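Local structure of spherulin-4 (Aspergillus clavatus, 5C5G) at residues Ile42-Gly47 with Ala97-Gln102; Arg91-Tyr96 with Arg111-Asp116; Ser212-Leu217 with Ile228-Leu233. The protein is a glycoside hydrolase that probably cleaves galactosaminogalactan, the galactosamine-containing cell-surface polysaccharide whose biosynthesis requires its Aspergillus fumigatus counterpart. All coordinates share one frame; numbering follows the deposited sequence.

Contact 1: residues Ile42-Gly47 with Ala97-Gln102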
loop_
_atom_site.group_PDB
_atom_site.type_symbol
_atom_site.label_atom_id
_atom_site.label_comp_id
_atom_site.label_asym_id
_atom_site.label_seq_id
_atom_site.Cartn_x
_atom_site.Cartn_y
_atom_site.Cartn_z
ATOM N N ILE A 42 -6.803 -0.094 3.369
ATOM C CA ILE A 42 -8.097 0.521 3.648
ATOM C C ILE A 42 -7.935 1.484 4.821
ATOM O O ILE A 42 -7.050 1.346 5.685
ATOM C CB ILE A 42 -9.205 -0.505 3.833
ATOM C CG1 ILE A 42 -8.819 -1.470 4.914
ATOM C CG2 ILE A 42 -9.478 -1.287 2.508
ATOM C CD1 ILE A 42 -9.201 -1.058 6.307
ATOM N N ASN A 43 -8.797 2.480 4.831
ATOM C CA ASN A 43 -8.567 3.675 5.618
ATOM C C ASN A 43 -9.895 4.356 5.915
ATOM O O ASN A 43 -10.267 5.313 5.255
ATOM C CB ASN A 43 -7.633 4.584 4.821
ATOM C CG ASN A 43 -7.267 5.831 5.544
ATOM O OD1 ASN A 43 -7.523 5.975 6.741
ATOM N ND2 ASN A 43 -6.655 6.762 4.828
ATOM N N PRO A 44 -10.607 3.871 6.929
ATOM C CA PRO A 44 -11.914 4.468 7.213
ATOM C C PRO A 44 -11.878 5.960 7.553
ATOM O O PRO A 44 -12.769 6.685 7.128
ATOM C CB PRO A 44 -12.420 3.627 8.381
ATOM C CG PRO A 44 -11.777 2.280 8.156
ATOM C CD PRO A 44 -10.401 2.609 7.656
ATOM N N GLY A 45 -10.871 6.420 8.282
ATOM C CA GLY A 45 -10.808 7.817 8.691
ATOM C C GLY A 45 -9.431 8.170 9.232
ATOM O O GLY A 45 -9.279 8.465 10.413
ATOM N N SER A 46 -8.429 8.146 8.360
ATOM C CA SER A 46 -7.023 8.300 8.765
ATOM C C SER A 46 -6.739 7.367 9.929
ATOM O O SER A 46 -6.127 7.752 10.923
ATOM C CB SER A 46 -6.711 9.751 9.136
ATOM O OG SER A 46 -6.882 10.590 7.998
ATOM N N GLY A 47 -7.169 6.121 9.764
ATOM C CA GLY A 47 -7.189 5.140 10.834
ATOM C C GLY A 47 -8.496 4.393 10.812
ATOM O O GLY A 47 -9.323 4.613 9.932
ATOM N N ALA A 97 -7.018 -5.059 14.581
ATOM C CA ALA A 97 -6.807 -6.454 14.909
ATOM C C ALA A 97 -8.046 -7.097 15.514
ATOM O O ALA A 97 -8.281 -8.278 15.313
ATOM C CB ALA A 97 -5.650 -6.599 15.864
ATOM N N ALA A 98 -8.816 -6.316 16.273
ATOM C CA ALA A 98 -9.987 -6.840 16.960
ATOM C C ALA A 98 -11.213 -6.877 16.076
ATOM O O ALA A 98 -12.230 -7.418 16.491
ATOM C CB ALA A 98 -10.271 -6.042 18.227
ATOM N N TRP A 99 -11.137 -6.330 14.864
ATOM C CA TRP A 99 -12.290 -6.325 13.968
ATOM C C TRP A 99 -13.018 -7.678 13.827
ATOM O O TRP A 99 -14.238 -7.719 13.938
ATOM C CB TRP A 99 -11.897 -5.794 12.585
ATOM C CG TRP A 99 -11.898 -4.300 12.444
ATOM C CD1 TRP A 99 -12.187 -3.374 13.393
ATOM C CD2 TRP A 99 -11.621 -3.571 11.244
ATOM N NE1 TRP A 99 -12.115 -2.101 12.862
ATOM C CE2 TRP A 99 -11.768 -2.202 11.539
ATOM C CE3 TRP A 99 -11.267 -3.950 9.943
ATOM C CZ2 TRP A 99 -11.588 -1.204 10.572
ATOM C CZ3 TRP A 99 -11.090 -2.965 8.990
ATOM C CH2 TRP A 99 -11.257 -1.610 9.311
ATOM N N PRO A 100 -12.296 -8.779 13.560
ATOM C CA PRO A 100 -13.028 -10.033 13.319
ATOM C C PRO A 100 -13.710 -10.553 14.573
ATOM O O PRO A 100 -14.799 -11.125 14.473
ATOM C CB PRO A 100 -11.939 -10.998 12.832
ATOM C CG PRO A 100 -10.654 -10.363 13.216
ATOM C CD PRO A 100 -10.878 -8.890 13.194
ATOM N N THR A 101 -13.124 -10.324 15.743
ATOM C CA THR A 101 -13.750 -10.781 16.980
ATOM C C THR A 101 -14.881 -9.839 17.403
ATOM O O THR A 101 -15.934 -10.285 17.842
ATOM C CB THR A 101 -12.731 -10.947 18.110
ATOM O OG1 THR A 101 -11.968 -9.755 18.263
ATOM C CG2 THR A 101 -11.796 -12.080 17.800
ATOM N N GLN A 102 -14.688 -8.536 17.233
ATOM C CA GLN A 102 -15.717 -7.560 17.590
ATOM C C GLN A 102 -16.962 -7.719 16.728
ATOM O O GLN A 102 -18.067 -7.453 17.185
ATOM C CB GLN A 102 -15.173 -6.136 17.456
ATOM C CG GLN A 102 -14.165 -5.787 18.528
ATOM C CD GLN A 102 -14.808 -5.318 19.814
ATOM O OE1 GLN A 102 -16.028 -5.180 19.904
ATOM N NE2 GLN A 102 -13.989 -5.072 20.816
#
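The loop Ile42-Gly47 and the helical turn Ala97-Gln102 keep their backbones well apart, with Pro44 and Trp99 12.7 Å from CA to CA; the side chain of Trp99 reaches about halfway across, and Ile42 and Pro44 come to meet it. In this (beta/alpha)8 barrel the loop leaves the end of strand 38-42, and the helical turn belongs to helix 86-103, which packs outside the barrel after the next strand, 71-78. The contact is wholly apolar and small. Trp99 presents the far corner of its six-membered ring: CH2 lies 3.7 Å from Ile42 CD1, and CZ3 of the same ring is almost as near. Both aliphatic partners sit at the ring's edge, close to its plane, so neither stacks on a face. Ile42 and Trp99 extend from opposite directions, and the isoleucine makes its touch with the end of its longer branch. With chi1 at 56°, CG1 lies between the backbone N and the carbonyl carbon, and from there CD1 reaches the indole edge. Pro44 adds CG from the loop, 4.1 Å from Trp99 CH2. Tyr96, three residues earlier on the same helix, packs its ring edge-to-face with Trp99 and also touches Ile42 and Pro44, while Pro54 and Ile62 contact the indole too. The loop lies near the sugar site: the side chain of Pro44 is about 6 Å from that of Tyr76, which binds N-acetyl-D-galactosamine. Beyond Pro44 the chain turns back on itself, and Asn43 ties the turn together: its OD1 accepts a hydrogen bond from the backbone N of Gly47 at 3.0 Å, with an N-H...O angle of 153°.

Contact 2: residues Arg91-Tyr96 with Arg111-Asp116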
loop_
_atom_site.group_PDB
_atom_site.type_symbol
_atom_site.label_atom_id
_atom_site.label_comp_id
_atom_site.label_asym_id
_atom_site.label_seq_id
_atom_site.Cartn_x
_atom_site.Cartn_y
_atom_site.Cartn_z
ATOM N N ARG A 91 -3.306 1.806 19.826
ATOM C CA ARG A 91 -4.765 1.703 19.879
ATOM C C ARG A 91 -5.307 1.434 18.482
ATOM O O ARG A 91 -6.186 0.587 18.291
ATOM C CB ARG A 91 -5.400 2.964 20.468
ATOM C CG ARG A 91 -6.925 2.957 20.434
ATOM C CD ARG A 91 -7.490 3.550 19.148
ATOM N NE ARG A 91 -8.942 3.444 19.125
ATOM C CZ ARG A 91 -9.683 3.659 18.047
ATOM N NH1 ARG A 91 -10.997 3.536 18.116
ATOM N NH2 ARG A 91 -9.113 4.030 16.909
ATOM N N ASP A 92 -4.790 2.126 17.485
ATOM C CA ASP A 92 -5.298 1.949 16.136
ATOM C C ASP A 92 -4.969 0.549 15.611
ATOM O O ASP A 92 -5.808 -0.113 14.995
ATOM C CB ASP A 92 -4.753 3.018 15.184
ATOM C CG ASP A 92 -5.358 4.382 15.415
ATOM O OD1 ASP A 92 -6.377 4.500 16.128
ATOM O OD2 ASP A 92 -4.801 5.363 14.871
ATOM N N ILE A 93 -3.740 0.079 15.833
ATOM C CA ILE A 93 -3.368 -1.269 15.412
ATOM C C ILE A 93 -4.316 -2.284 16.036
ATOM O O ILE A 93 -4.826 -3.192 15.360
ATOM C CB ILE A 93 -1.926 -1.601 15.847
ATOM C CG1 ILE A 93 -0.913 -0.692 15.132
ATOM C CG2 ILE A 93 -1.615 -3.060 15.560
ATOM C CD1 ILE A 93 0.490 -0.759 15.733
ATOM N N GLU A 94 -4.517 -2.166 17.338
ATOM C CA GLU A 94 -5.341 -3.114 18.080
ATOM C C GLU A 94 -6.803 -3.055 17.663
ATOM O O GLU A 94 -7.514 -4.050 17.728
ATOM C CB GLU A 94 -5.183 -2.885 19.580
ATOM C CG GLU A 94 -3.790 -3.312 20.036
ATOM C CD GLU A 94 -3.542 -3.125 21.506
ATOM O OE1 GLU A 94 -4.362 -2.460 22.170
ATOM O OE2 GLU A 94 -2.515 -3.657 21.990
ATOM N N THR A 95 -7.262 -1.891 17.248
ATOM C CA THR A 95 -8.638 -1.737 16.783
ATOM C C THR A 95 -8.832 -2.565 15.518
ATOM O O THR A 95 -9.753 -3.373 15.430
ATOM C CB THR A 95 -8.972 -0.246 16.549
ATOM O OG1 THR A 95 -8.850 0.474 17.789
ATOM C CG2 THR A 95 -10.383 -0.078 16.044
ATOM N N TYR A 96 -7.961 -2.394 14.530
ATOM C CA TYR A 96 -8.044 -3.239 13.336
ATOM C C TYR A 96 -7.948 -4.715 13.699
ATOM O O TYR A 96 -8.690 -5.551 13.160
ATOM C CB TYR A 96 -6.916 -2.929 12.360
ATOM C CG TYR A 96 -7.028 -1.647 11.557
ATOM C CD1 TYR A 96 -8.033 -1.450 10.620
ATOM C CD2 TYR A 96 -6.099 -0.634 11.736
ATOM C CE1 TYR A 96 -8.107 -0.294 9.881
ATOM C CE2 TYR A 96 -6.157 0.523 11.012
ATOM C CZ TYR A 96 -7.164 0.697 10.070
ATOM O OH TYR A 96 -7.275 1.835 9.317
ATOM N N ARG A 111 -4.727 -8.057 7.258
ATOM C CA ARG A 111 -3.598 -8.962 7.382
ATOM C C ARG A 111 -2.288 -8.228 7.669
ATOM O O ARG A 111 -1.207 -8.796 7.504
ATOM C CB ARG A 111 -3.480 -9.806 6.108
ATOM C CG ARG A 111 -4.687 -10.721 5.915
ATOM C CD ARG A 111 -4.783 -11.322 4.528
ATOM N NE ARG A 111 -3.934 -12.495 4.396
ATOM C CZ ARG A 111 -4.320 -13.676 3.913
ATOM N NH1 ARG A 111 -3.439 -14.661 3.849
ATOM N NH2 ARG A 111 -5.562 -13.886 3.482
ATOM N N GLY A 112 -2.407 -7.000 8.146
ATOM C CA GLY A 112 -1.254 -6.200 8.464
ATOM C C GLY A 112 -1.634 -4.746 8.543
ATOM O O GLY A 112 -2.812 -4.386 8.501
ATOM N N ILE A 113 -0.612 -3.908 8.671
ATOM C CA ILE A 113 -0.762 -2.489 8.907
ATOM C C ILE A 113 0.128 -1.705 7.959
ATOM O O ILE A 113 1.291 -2.064 7.711
ATOM C CB ILE A 113 -0.391 -2.132 10.366
ATOM C CG1 ILE A 113 -1.319 -2.863 11.359
ATOM C CG2 ILE A 113 -0.419 -0.639 10.601
ATOM C CD1 ILE A 113 -2.787 -2.475 11.319
ATOM N N PHE A 114 -0.452 -0.621 7.451
ATOM C CA PHE A 114 0.229 0.384 6.635
ATOM C C PHE A 114 0.433 1.614 7.506
ATOM O O PHE A 114 -0.538 2.270 7.878
ATOM C CB PHE A 114 -0.660 0.720 5.438
ATOM C CG PHE A 114 -0.164 1.846 4.578
ATOM C CD1 PHE A 114 0.749 1.623 3.573
ATOM C CD2 PHE A 114 -0.651 3.140 4.746
ATOM C CE1 PHE A 114 1.175 2.662 2.749
ATOM C CE2 PHE A 114 -0.232 4.174 3.919
ATOM C CZ PHE A 114 0.673 3.936 2.928
ATOM N N PHE A 115 1.683 1.907 7.859
ATOM C CA PHE A 115 2.032 3.047 8.707
ATOM C C PHE A 115 2.361 4.232 7.826
ATOM O O PHE A 115 3.388 4.245 7.132
ATOM C CB PHE A 115 3.223 2.714 9.588
ATOM C CG PHE A 115 2.927 1.694 10.654
ATOM C CD1 PHE A 115 2.138 2.045 11.751
ATOM C CD2 PHE A 115 3.443 0.417 10.591
ATOM C CE1 PHE A 115 1.865 1.132 12.756
ATOM C CE2 PHE A 115 3.169 -0.516 11.594
ATOM C CZ PHE A 115 2.381 -0.152 12.687
ATOM N N ASP A 116 1.509 5.242 7.847
ATOM C CA ASP A 116 1.728 6.441 7.051
ATOM C C ASP A 116 2.632 7.421 7.776
ATOM O O ASP A 116 2.711 7.448 9.009
ATOM C CB ASP A 116 0.400 7.094 6.689
ATOM C CG ASP A 116 0.481 7.958 5.449
ATOM O OD1 ASP A 116 1.463 7.854 4.671
ATOM O OD2 ASP A 116 -0.434 8.766 5.242
#
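Ile93 and Phe115 make the closest touch between helix segment Arg91-Tyr96 and strand segment Arg111-Asp116, with Ile93 CD1 3.6 Å from Phe115 CZ. The methyl arrives at the edge of the phenyl ring, in its plane, and the two side chains cross at about a right angle. Ile93 has its longer branch beside the backbone N and then extended (chi2 168°), which carries CD1 out to the ring. Its shorter branch turns to the strand as well, CG2 standing 4.2 Å from Ile113 CG1. Ile113 in turn sends CD1 to Tyr96, 3.8 Å from CD2, meeting that ring obliquely. Ile113 also packs on Phe115, two residues on along the strand: its CG2 lies 3.5 Å above the plane of the Phe115 ring, over its centre, so the phenyl has one isoleucine on a face and another at its edge. This apolar layer is the helix-to-sheet interface of a beta-alpha-beta unit, strand 71-78, helix 86-103 and strand 112-116, in the (beta/alpha)8 barrel. The helix runs roughly antiparallel to the strand, at 146°, with the axes 9.4 Å apart. Val77 of strand 71-78 and Val137 of helix 124-139 close in around Ile113 and Phe115. At its polar end Tyr96 OH is hydrogen-bonded to Tyr76 O, and Tyr76 OH to Asp116 OD2; Tyr76 and Asp116 both bind N-acetyl-D-galactosamine. On the helix, Arg91 NH2 forms a salt bridge with Asp92 OD1 at 2.9 Å, the oxygen lying in the guanidinium plane, while Thr95 OG1 sits over the guanidinium face, 3.2 Å above its plane; Asp92 OD2 pairs with Arg84.

Contact 3: residues Ser212-Leu217 with Ile228-Leu233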
loop_
_atom_site.group_PDB
_atom_site.type_symbol
_atom_site.label_atom_id
_atom_site.label_comp_id
_atom_site.label_asym_id
_atom_site.label_seq_id
_atom_site.Cartn_x
_atom_site.Cartn_y
_atom_site.Cartn_z
ATOM N N SER A 212 1.981 1.274 -25.546
ATOM C CA SER A 212 3.355 0.837 -25.347
ATOM C C SER A 212 4.143 1.790 -24.451
ATOM O O SER A 212 5.108 1.369 -23.817
ATOM C CB SER A 212 4.060 0.642 -26.682
ATOM O OG SER A 212 4.036 1.821 -27.464
ATOM N N ASP A 213 3.777 3.070 -24.393
ATOM C CA ASP A 213 4.455 4.005 -23.499
ATOM C C ASP A 213 4.201 3.613 -22.038
ATOM O O ASP A 213 5.105 3.680 -21.194
ATOM C CB ASP A 213 3.995 5.456 -23.708
ATOM C CG ASP A 213 4.460 6.069 -25.014
ATOM O OD1 ASP A 213 5.184 5.433 -25.807
ATOM O OD2 ASP A 213 4.077 7.240 -25.260
ATOM N N LEU A 214 2.976 3.207 -21.728
ATOM C CA LEU A 214 2.641 2.761 -20.382
ATOM C C LEU A 214 3.320 1.418 -20.083
ATOM O O LEU A 214 3.785 1.182 -18.965
ATOM C CB LEU A 214 1.124 2.636 -20.206
ATOM C CG LEU A 214 0.661 2.257 -18.796
ATOM C CD1 LEU A 214 1.111 3.271 -17.740
ATOM C CD2 LEU A 214 -0.856 2.127 -18.792
ATOM N N ARG A 215 3.357 0.529 -21.067
ATOM C CA ARG A 215 4.060 -0.736 -20.908
ATOM C C ARG A 215 5.505 -0.469 -20.492
ATOM O O ARG A 215 6.019 -1.122 -19.573
ATOM C CB ARG A 215 4.022 -1.549 -22.191
ATOM C CG ARG A 215 4.703 -2.909 -22.075
ATOM C CD ARG A 215 4.497 -3.678 -23.364
ATOM N NE ARG A 215 5.022 -5.044 -23.306
ATOM C CZ ARG A 215 4.319 -6.114 -22.935
ATOM N NH1 ARG A 215 3.042 -6.001 -22.586
ATOM N NH2 ARG A 215 4.899 -7.309 -22.910
ATOM N N GLY A 216 6.178 0.455 -21.166
ATOM C CA GLY A 216 7.553 0.771 -20.841
ATOM C C GLY A 216 7.701 1.288 -19.422
ATOM O O GLY A 216 8.617 0.882 -18.708
ATOM N N LEU A 217 6.807 2.173 -18.996
ATOM C CA LEU A 217 6.855 2.683 -17.630
ATOM C C LEU A 217 6.690 1.553 -16.618
ATOM O O LEU A 217 7.466 1.463 -15.667
ATOM C CB LEU A 217 5.793 3.754 -17.424
ATOM C CG LEU A 217 5.682 4.302 -15.990
ATOM C CD1 LEU A 217 6.965 4.937 -15.536
ATOM C CD2 LEU A 217 4.535 5.294 -15.896
ATOM N N ILE A 228 3.677 -1.667 -6.673
ATOM C CA ILE A 228 3.547 -0.507 -7.544
ATOM C C ILE A 228 2.090 -0.055 -7.648
ATOM O O ILE A 228 1.197 -0.884 -7.834
ATOM C CB ILE A 228 4.026 -0.843 -8.966
ATOM C CG1 ILE A 228 5.469 -1.347 -8.944
ATOM C CG2 ILE A 228 3.867 0.362 -9.879
ATOM C CD1 ILE A 228 5.948 -1.879 -10.271
ATOM N N PHE A 229 1.881 1.255 -7.555
ATOM C CA PHE A 229 0.617 1.882 -7.931
ATOM C C PHE A 229 0.936 2.970 -8.939
ATOM O O PHE A 229 1.805 3.810 -8.690
ATOM C CB PHE A 229 -0.047 2.525 -6.725
ATOM C CG PHE A 229 -1.385 3.156 -7.020
ATOM C CD1 PHE A 229 -2.445 2.387 -7.471
ATOM C CD2 PHE A 229 -1.596 4.513 -6.801
ATOM C CE1 PHE A 229 -3.692 2.982 -7.732
ATOM C CE2 PHE A 229 -2.835 5.096 -7.050
ATOM C CZ PHE A 229 -3.872 4.334 -7.506
ATOM N N ILE A 230 0.255 2.946 -10.085
ATOM C CA ILE A 230 0.383 3.973 -11.110
ATOM C C ILE A 230 -1.018 4.428 -11.473
ATOM O O ILE A 230 -1.888 3.590 -11.701
ATOM C CB ILE A 230 1.100 3.435 -12.358
ATOM C CG1 ILE A 230 2.566 3.186 -12.019
ATOM C CG2 ILE A 230 0.995 4.434 -13.515
ATOM C CD1 ILE A 230 3.340 2.410 -13.095
ATOM N N THR A 231 -1.241 5.743 -11.513
ATOM C CA THR A 231 -2.520 6.276 -11.926
ATOM C C THR A 231 -2.369 7.558 -12.704
ATOM O O THR A 231 -1.437 8.345 -12.507
ATOM C CB THR A 231 -3.448 6.506 -10.735
ATOM O OG1 THR A 231 -4.691 7.005 -11.232
ATOM C CG2 THR A 231 -2.871 7.489 -9.726
ATOM N N HIS A 232 -3.299 7.736 -13.631
ATOM C CA HIS A 232 -3.353 8.913 -14.477
ATOM C C HIS A 232 -4.195 10.025 -13.862
ATOM O O HIS A 232 -4.320 11.078 -14.456
ATOM C CB HIS A 232 -3.863 8.525 -15.864
ATOM C CG HIS A 232 -2.931 7.611 -16.597
ATOM N ND1 HIS A 232 -2.846 6.262 -16.334
ATOM C CD2 HIS A 232 -2.034 7.869 -17.578
ATOM C CE1 HIS A 232 -1.941 5.725 -17.138
ATOM N NE2 HIS A 232 -1.428 6.678 -17.892
ATOM N N LEU A 233 -4.785 9.807 -12.690
ATOM C CA LEU A 233 -5.480 10.906 -12.008
ATOM C C LEU A 233 -4.484 11.898 -11.404
ATOM O O LEU A 233 -3.487 11.501 -10.794
ATOM C CB LEU A 233 -6.393 10.370 -10.903
ATOM C CG LEU A 233 -7.558 9.463 -11.324
ATOM C CD1 LEU A 233 -8.451 9.116 -10.150
ATOM C CD2 LEU A 233 -8.374 10.075 -12.454
#
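The last beta-alpha-beta unit of the (beta/alpha)8 barrel, strand 198-203, helix 212-224 and strand 227-230, is joined here between the first turns of its helix and the end of its final strand. Leu214 and Leu217, three residues apart on the helix, both point to segment 228-233; Leu217 meets Ile230, while Leu214 touches both Ile230 and His232. Leu217 and Ile230 stand tip to tip, with Leu217 CG 4.2 Å from Ile230 CD1 and its CD2 equally near. The isoleucine reaches outward through an extended longer branch (chi2 169°), while its CG2 lies 4.4 Å from Leu214 CD1. Leu214 also packs against His232, just past the strand: the CD1 methyl comes to the imidazole edge near the ring plane, 4.0 Å from His232 CE1, and CD2 approaches the same carbon. The neighbouring ring atom, NE2, is hydrogen-bonded to the backbone O of Val209 before the helix, so the imidazole links the strand's exit to the loop leading into the helix. Val218 extends the apolar layer along the helix to Ile230, and Leu251 of helix 245-252 packs against Leu214. As the chain leaves the strand, an ST turn bends it: Thr231 OG1 accepts a hydrogen bond from the backbone N of Leu233 at 3.2 Å, almost straight, with an N-H...O angle of 176°.

Overall arrangement
From the N terminus, the chain first reaches the loop 42-47 after strand 38-42. Contact 1 closes when helix 86-103 brings residues 97-102 back to that loop. Contact 2 opens on the same helix, at 91-96, before contact 1 has closed, and ends on strand 112-116, so the two cross along the chain. They also touch, through Tyr96 OH against Pro44 and Gly47, their centres about 7 Å apart, tying the loop after the second strand and the fourth strand to the same helix, 86-103. Contact 3 follows in series and closes the short connection from helix 212-224 to the eighth strand. It lies across the chain's centre, about 29 Å from contact 2 between centres.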